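Side-chain contacts in UDP-glucose 6-dehydrogenase (PDB 3VTF), which probably oxidises UDP-glucose to UDP-glucuronate with two molecules of NAD+, and is seen here with UDP-glucose bound: residues A[313-316]-A[317-320]; A[148-152]-A[153-157]. One frame throughout, in Å; residues are numbered along the deposited sequence.

Contact 1: A[313-316]-A[317-320]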
ATOM      1  N   ASN A 313      -5.156  14.017   2.911  1.00 20.84           N
ATOM      2  CA  ASN A 313      -4.250  14.926   2.220  1.00 18.74           C
ATOM      3  C   ASN A 313      -4.659  16.357   2.391  1.00 23.45           C
ATOM      4  O   ASN A 313      -3.792  17.265   2.530  1.00 21.32           O
ATOM      5  CB  ASN A 313      -4.197  14.548   0.726  1.00 21.98           C
ATOM      6  CG  ASN A 313      -3.007  15.138   0.017  1.00 25.98           C
ATOM      7  OD1 ASN A 313      -3.120  15.931  -0.945  1.00 25.26           O
ATOM      8  ND2 ASN A 313      -1.859  14.739   0.464  1.00 17.43           N
ATOM      9  N   GLU A 314      -5.974  16.607   2.364  1.00 22.96           N
ATOM     10  CA  GLU A 314      -6.392  18.007   2.429  1.00 26.72           C
ATOM     11  C   GLU A 314      -6.200  18.556   3.847  1.00 22.14           C
ATOM     12  O   GLU A 314      -6.075  19.741   4.043  1.00 24.01           O
ATOM     13  CB  GLU A 314      -7.895  18.058   2.048  1.00 26.92           C
ATOM     14  CG  GLU A 314      -8.055  17.976   0.520  1.00 36.16           C
ATOM     15  CD  GLU A 314      -9.503  17.616   0.086  1.00 49.59           C
ATOM     16  OE1 GLU A 314     -10.322  17.219   0.951  1.00 46.11           O
ATOM     17  OE2 GLU A 314      -9.817  17.671  -1.123  1.00 49.82           O
ATOM     18  N   TYR A 315      -6.228  17.656   4.824  1.00 22.66           N
ATOM     19  CA  TYR A 315      -6.064  18.017   6.239  1.00 20.89           C
ATOM     20  C   TYR A 315      -4.647  18.443   6.615  1.00 22.54           C
ATOM     21  O   TYR A 315      -4.466  19.398   7.433  1.00 21.79           O
ATOM     22  CB  TYR A 315      -6.465  16.820   7.112  1.00 22.74           C
ATOM     23  CG  TYR A 315      -6.280  17.033   8.616  1.00 24.63           C
ATOM     24  CD1 TYR A 315      -7.151  17.902   9.300  1.00 28.52           C
ATOM     25  CD2 TYR A 315      -5.296  16.310   9.368  1.00 25.36           C
ATOM     26  CE1 TYR A 315      -7.047  18.082  10.680  1.00 28.23           C
ATOM     27  CE2 TYR A 315      -5.177  16.467  10.762  1.00 25.45           C
ATOM     28  CZ  TYR A 315      -6.092  17.347  11.409  1.00 27.91           C
ATOM     29  OH  TYR A 315      -6.055  17.531  12.781  1.00 27.04           O
ATOM     30  N   MET A 316      -3.625  17.756   6.057  1.00 21.13           N
ATOM     31  CA  MET A 316      -2.264  17.952   6.530  1.00 20.88           C
ATOM     32  C   MET A 316      -1.783  19.428   6.523  1.00 21.67           C
ATOM     33  O   MET A 316      -1.166  19.863   7.531  1.00 20.67           O
ATOM     34  CB  MET A 316      -1.241  17.037   5.771  1.00 21.53           C
ATOM     35  CG  MET A 316      -1.537  15.539   6.013  1.00 19.34           C
ATOM     36  SD  MET A 316      -1.907  14.953   7.646  1.00 24.25           S
ATOM     37  CE  MET A 316      -0.316  14.900   8.480  1.00 26.17           C
ATOM     38  N   PRO A 317      -1.957  20.173   5.404  1.00 23.96           N
ATOM     39  CA  PRO A 317      -1.468  21.567   5.424  1.00 25.42           C
ATOM     40  C   PRO A 317      -2.214  22.472   6.453  1.00 27.89           C
ATOM     41  O   PRO A 317      -1.601  23.362   7.064  1.00 25.49           O
ATOM     42  CB  PRO A 317      -1.781  22.091   4.012  1.00 23.42           C
ATOM     43  CG  PRO A 317      -1.923  20.837   3.182  1.00 26.44           C
ATOM     44  CD  PRO A 317      -2.477  19.793   4.066  1.00 25.42           C
ATOM     45  N   ARG A 318      -3.509  22.234   6.642  1.00 26.13           N
ATOM     46  CA  ARG A 318      -4.277  22.939   7.682  1.00 24.96           C
ATOM     47  C   ARG A 318      -3.689  22.566   9.038  1.00 25.09           C
ATOM     48  O   ARG A 318      -3.540  23.426   9.927  1.00 24.70           O
ATOM     49  CB  ARG A 318      -5.781  22.542   7.639  1.00 27.90           C
ATOM     50  CG  ARG A 318      -6.568  23.165   6.476  1.00 32.20           C
ATOM     51  CD  ARG A 318      -7.966  22.566   6.168  1.00 37.31           C
ATOM     52  NE  ARG A 318      -8.641  21.931   7.314  1.00 42.55           N
ATOM     53  CZ  ARG A 318      -9.192  20.684   7.328  1.00 51.68           C
ATOM     54  NH1 ARG A 318      -9.173  19.889   6.248  1.00 41.79           N
ATOM     55  NH2 ARG A 318      -9.796  20.209   8.434  1.00 48.56           N
ATOM     56  N   TYR A 319      -3.370  21.286   9.249  1.00 22.88           N
ATOM     57  CA  TYR A 319      -2.832  20.909  10.538  1.00 24.24           C
ATOM     58  C   TYR A 319      -1.487  21.577  10.841  1.00 25.49           C
ATOM     59  O   TYR A 319      -1.207  21.921  12.017  1.00 21.77           O
ATOM     60  CB  TYR A 319      -2.737  19.372  10.639  1.00 21.87           C
ATOM     61  CG  TYR A 319      -2.276  18.797  11.927  1.00 24.64           C
ATOM     62  CD1 TYR A 319      -3.024  19.018  13.123  1.00 26.35           C
ATOM     63  CD2 TYR A 319      -1.091  17.969  12.003  1.00 20.18           C
ATOM     64  CE1 TYR A 319      -2.616  18.455  14.325  1.00 26.24           C
ATOM     65  CE2 TYR A 319      -0.722  17.390  13.212  1.00 24.19           C
ATOM     66  CZ  TYR A 319      -1.452  17.661  14.362  1.00 24.23           C
ATOM     67  OH  TYR A 319      -1.015  17.097  15.541  1.00 26.49           O
ATOM     68  N   ALA A 320      -0.645  21.706   9.803  1.00 20.43           N
ATOM     69  CA  ALA A 320       0.705  22.268   9.961  1.00 23.25           C
ATOM     70  C   ALA A 320       0.540  23.749  10.429  1.00 26.42           C
ATOM     71  O   ALA A 320       1.259  24.201  11.313  1.00 24.86           O
ATOM     72  CB  ALA A 320       1.491  22.224   8.592  1.00 21.30           C
TER

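Contact 2: A[148-152]-A[153-157]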
ATOM      1  N   PRO A 148     -10.973   4.996 -17.723  1.00 16.75           N
ATOM      2  CA  PRO A 148     -11.107   3.783 -18.517  1.00 18.33           C
ATOM      3  C   PRO A 148     -12.278   3.874 -19.436  1.00 20.85           C
ATOM      4  O   PRO A 148     -13.354   4.277 -18.985  1.00 18.56           O
ATOM      5  CB  PRO A 148     -11.369   2.692 -17.439  1.00 20.57           C
ATOM      6  CG  PRO A 148     -10.555   3.224 -16.198  1.00 21.04           C
ATOM      7  CD  PRO A 148     -10.777   4.729 -16.263  1.00 18.06           C
ATOM      8  N   GLY A 149     -12.106   3.485 -20.699  1.00 20.46           N
ATOM      9  CA  GLY A 149     -13.193   3.596 -21.670  1.00 20.88           C
ATOM     10  C   GLY A 149     -12.910   4.734 -22.591  1.00 21.43           C
ATOM     11  O   GLY A 149     -13.502   4.762 -23.684  1.00 19.79           O
ATOM     12  N   THR A 150     -11.997   5.668 -22.232  1.00 17.01           N
ATOM     13  CA  THR A 150     -11.826   6.871 -23.092  1.00 18.09           C
ATOM     14  C   THR A 150     -11.189   6.527 -24.449  1.00 17.20           C
ATOM     15  O   THR A 150     -11.527   7.142 -25.494  1.00 18.14           O
ATOM     16  CB  THR A 150     -10.892   7.909 -22.376  1.00 18.51           C
ATOM     17  OG1 THR A 150     -11.537   8.303 -21.172  1.00 19.61           O
ATOM     18  CG2 THR A 150     -10.613   9.164 -23.185  1.00 18.49           C
ATOM     19  N   THR A 151     -10.247   5.586 -24.459  1.00 18.09           N
ATOM     20  CA  THR A 151      -9.467   5.258 -25.684  1.00 17.98           C
ATOM     21  C   THR A 151     -10.382   4.668 -26.787  1.00 22.65           C
ATOM     22  O   THR A 151     -10.385   5.179 -27.930  1.00 20.58           O
ATOM     23  CB  THR A 151      -8.284   4.310 -25.403  1.00 22.19           C
ATOM     24  OG1 THR A 151      -7.361   4.988 -24.499  1.00 22.10           O
ATOM     25  CG2 THR A 151      -7.503   3.964 -26.714  1.00 20.82           C
ATOM     26  N   GLU A 152     -11.183   3.674 -26.436  1.00 18.56           N
ATOM     27  CA  GLU A 152     -12.012   3.016 -27.443  1.00 22.33           C
ATOM     28  C   GLU A 152     -13.316   3.757 -27.572  1.00 23.90           C
ATOM     29  O   GLU A 152     -14.073   3.478 -28.496  1.00 21.19           O
ATOM     30  CB  GLU A 152     -12.324   1.579 -26.990  1.00 23.46           C
ATOM     31  CG  GLU A 152     -11.053   0.764 -27.172  1.00 27.73           C
ATOM     32  CD  GLU A 152     -11.287  -0.627 -26.679  1.00 38.21           C
ATOM     33  OE1 GLU A 152     -11.658  -0.715 -25.489  1.00 42.58           O
ATOM     34  OE2 GLU A 152     -11.094  -1.562 -27.471  1.00 48.02           O
ATOM     35  N   GLY A 153     -13.624   4.642 -26.607  1.00 22.44           N
ATOM     36  CA  GLY A 153     -14.870   5.439 -26.701  1.00 23.00           C
ATOM     37  C   GLY A 153     -14.646   6.792 -27.323  1.00 23.53           C
ATOM     38  O   GLY A 153     -14.483   6.888 -28.540  1.00 23.21           O
ATOM     39  N   LEU A 154     -14.518   7.825 -26.485  1.00 22.69           N
ATOM     40  CA  LEU A 154     -14.338   9.166 -26.968  1.00 22.21           C
ATOM     41  C   LEU A 154     -13.253   9.312 -28.070  1.00 24.60           C
ATOM     42  O   LEU A 154     -13.493   9.930 -29.103  1.00 22.10           O
ATOM     43  CB  LEU A 154     -13.981  10.085 -25.772  1.00 24.60           C
ATOM     44  CG  LEU A 154     -13.386  11.462 -26.150  1.00 24.71           C
ATOM     45  CD1 LEU A 154     -14.434  12.245 -26.919  1.00 25.09           C
ATOM     46  CD2 LEU A 154     -12.975  12.278 -24.957  1.00 25.22           C
ATOM     47  N   VAL A 155     -12.024   8.800 -27.827  1.00 19.94           N
ATOM     48  CA  VAL A 155     -10.893   9.037 -28.758  1.00 19.98           C
ATOM     49  C   VAL A 155     -11.150   8.298 -30.095  1.00 20.31           C
ATOM     50  O   VAL A 155     -11.072   8.962 -31.147  1.00 20.56           O
ATOM     51  CB  VAL A 155      -9.536   8.558 -28.128  1.00 20.70           C
ATOM     52  CG1 VAL A 155      -8.423   8.408 -29.175  1.00 20.60           C
ATOM     53  CG2 VAL A 155      -9.105   9.492 -26.958  1.00 17.14           C
ATOM     54  N   ALA A 156     -11.544   7.023 -30.060  1.00 18.18           N
ATOM     55  CA  ALA A 156     -11.822   6.300 -31.321  1.00 20.50           C
ATOM     56  C   ALA A 156     -12.943   6.978 -32.078  1.00 22.96           C
ATOM     57  O   ALA A 156     -12.907   7.038 -33.303  1.00 20.67           O
ATOM     58  CB  ALA A 156     -12.150   4.834 -31.078  1.00 19.11           C
ATOM     59  N   ARG A 157     -13.906   7.502 -31.338  1.00 20.16           N
ATOM     60  CA  ARG A 157     -15.058   8.168 -32.020  1.00 28.15           C
ATOM     61  C   ARG A 157     -14.669   9.497 -32.625  1.00 26.82           C
ATOM     62  O   ARG A 157     -15.024   9.775 -33.751  1.00 23.45           O
ATOM     63  CB  ARG A 157     -16.237   8.354 -31.045  1.00 27.49           C
ATOM     64  CG  ARG A 157     -17.430   9.000 -31.713  1.00 29.38           C
ATOM     65  CD  ARG A 157     -18.665   8.993 -30.782  1.00 31.45           C
ATOM     66  NE  ARG A 157     -18.367   9.546 -29.455  1.00 33.20           N
ATOM     67  CZ  ARG A 157     -18.181  10.856 -29.225  1.00 35.45           C
ATOM     68  NH1 ARG A 157     -18.196  11.736 -30.232  1.00 36.01           N
ATOM     69  NH2 ARG A 157     -17.909  11.304 -27.993  1.00 34.26           N
TER
HETATM   70  O   HOH W   1     -15.493   7.537 -23.742  1.00 23.52           O

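Contact 1: A[313-316]-A[317-320]
Tyr315 and Tyr319, one helical turn apart, lay their rings at only 20° to each other, yet the centroids are 5.4 Å apart and the two barely overlap. What covers the Tyr315 face is the methylene of its neighbour: Tyr319 CB stands over the face, 4.1 Å from the Tyr315 ring centroid, a CH-pi contact displaced toward the rim. The slide also brings Tyr315 OH to 3.4 Å from Tyr319 CD1. Both side chains leave the helix with CG trans to the backbone N (chi1 177° in Tyr315), which accounts for their similar tilt. Arg318 comes to the rim of the same ring: its NH2 lies in the ring plane, 3.6 Å from Tyr315 CD1, and guanidinium and ring planes stand 76° apart, so this is an edge approach and not a cation-pi stack. Replacing Tyr315 with alanine would probably uncover Tyr319 CB and leave the Arg318 guanidinium without the ring edge it rests against. Pro317 has no N-H to give to Asn313 O, and its CD sits 3.2 Å from that oxygen, where the helix kinks; regular bonding resumes with Tyr319 N to Tyr315 O at 2.8 Å. Within helix 304-328, the two tyrosines pack on Leu247 of helix 221-251, while Pro317 meets Val358 and Leu361 of helix 354-364.

Contact 2: A[148-152]-A[153-157]
Thr150 and Val155 meet through methyl groups at the start of helix 151-160, the helix of a beta-alpha-beta unit between strands 139-142 and 169-172 in the NAD-binding domain. Thr150 CG2 is trans to its own backbone N, facing Val155 CG2 at 4.1 Å; the same rotamer (chi1 -62°) leaves OG1 beside the backbone N, hydrogen-bonded to Pro147 O. Val155 has CG1 trans to its N (chi1 164°), which places CG2 over the Thr150 carbonyl, 3.7 Å from that oxygen. Thr151 directs OG1 to Glu225 of helix 221-251, whose carboxylate also accepts from Gly149 N. Backbone bonding marks a wider pi-type turn: Val155 N reaches Thr150 O at 2.9 Å in an almost straight bond (177°), and Ala156 N reaches Thr151 O at 3.0 Å, both five residues apart. Gly153 lies in this turn, and a side chain there would run into Gly149 O. Ala156 CB rests 3.5 Å from Glu152 O. The widening leaves Leu154 N without a bond to Thr150 O, the angle being poor; instead it donates to a water 2.9 Å away, which makes a weak, 3.4 Å bond to Gly149 O.

Contact 2 lies within the NAD-binding domain and contact 1 on helix 304-328, their centres 36 Å apart and their nearest atoms about 20 Å apart, so they do not touch. Helix 221-251 is a shared neighbour: Glu225 near its start holds the turn of contact 2, whereas Leu247 near its end receives the tyrosines of contact 1. Of the two, contact 1 is near the bound sugar nucleotide: the Asn313 side chain is about 7 Å from UDP-glucose and about 6 Å from Gly281, a residue of its site. The Thr150 side chain of contact 2 is about 7 Å from that of Thr107, which is predicted to bind NAD+.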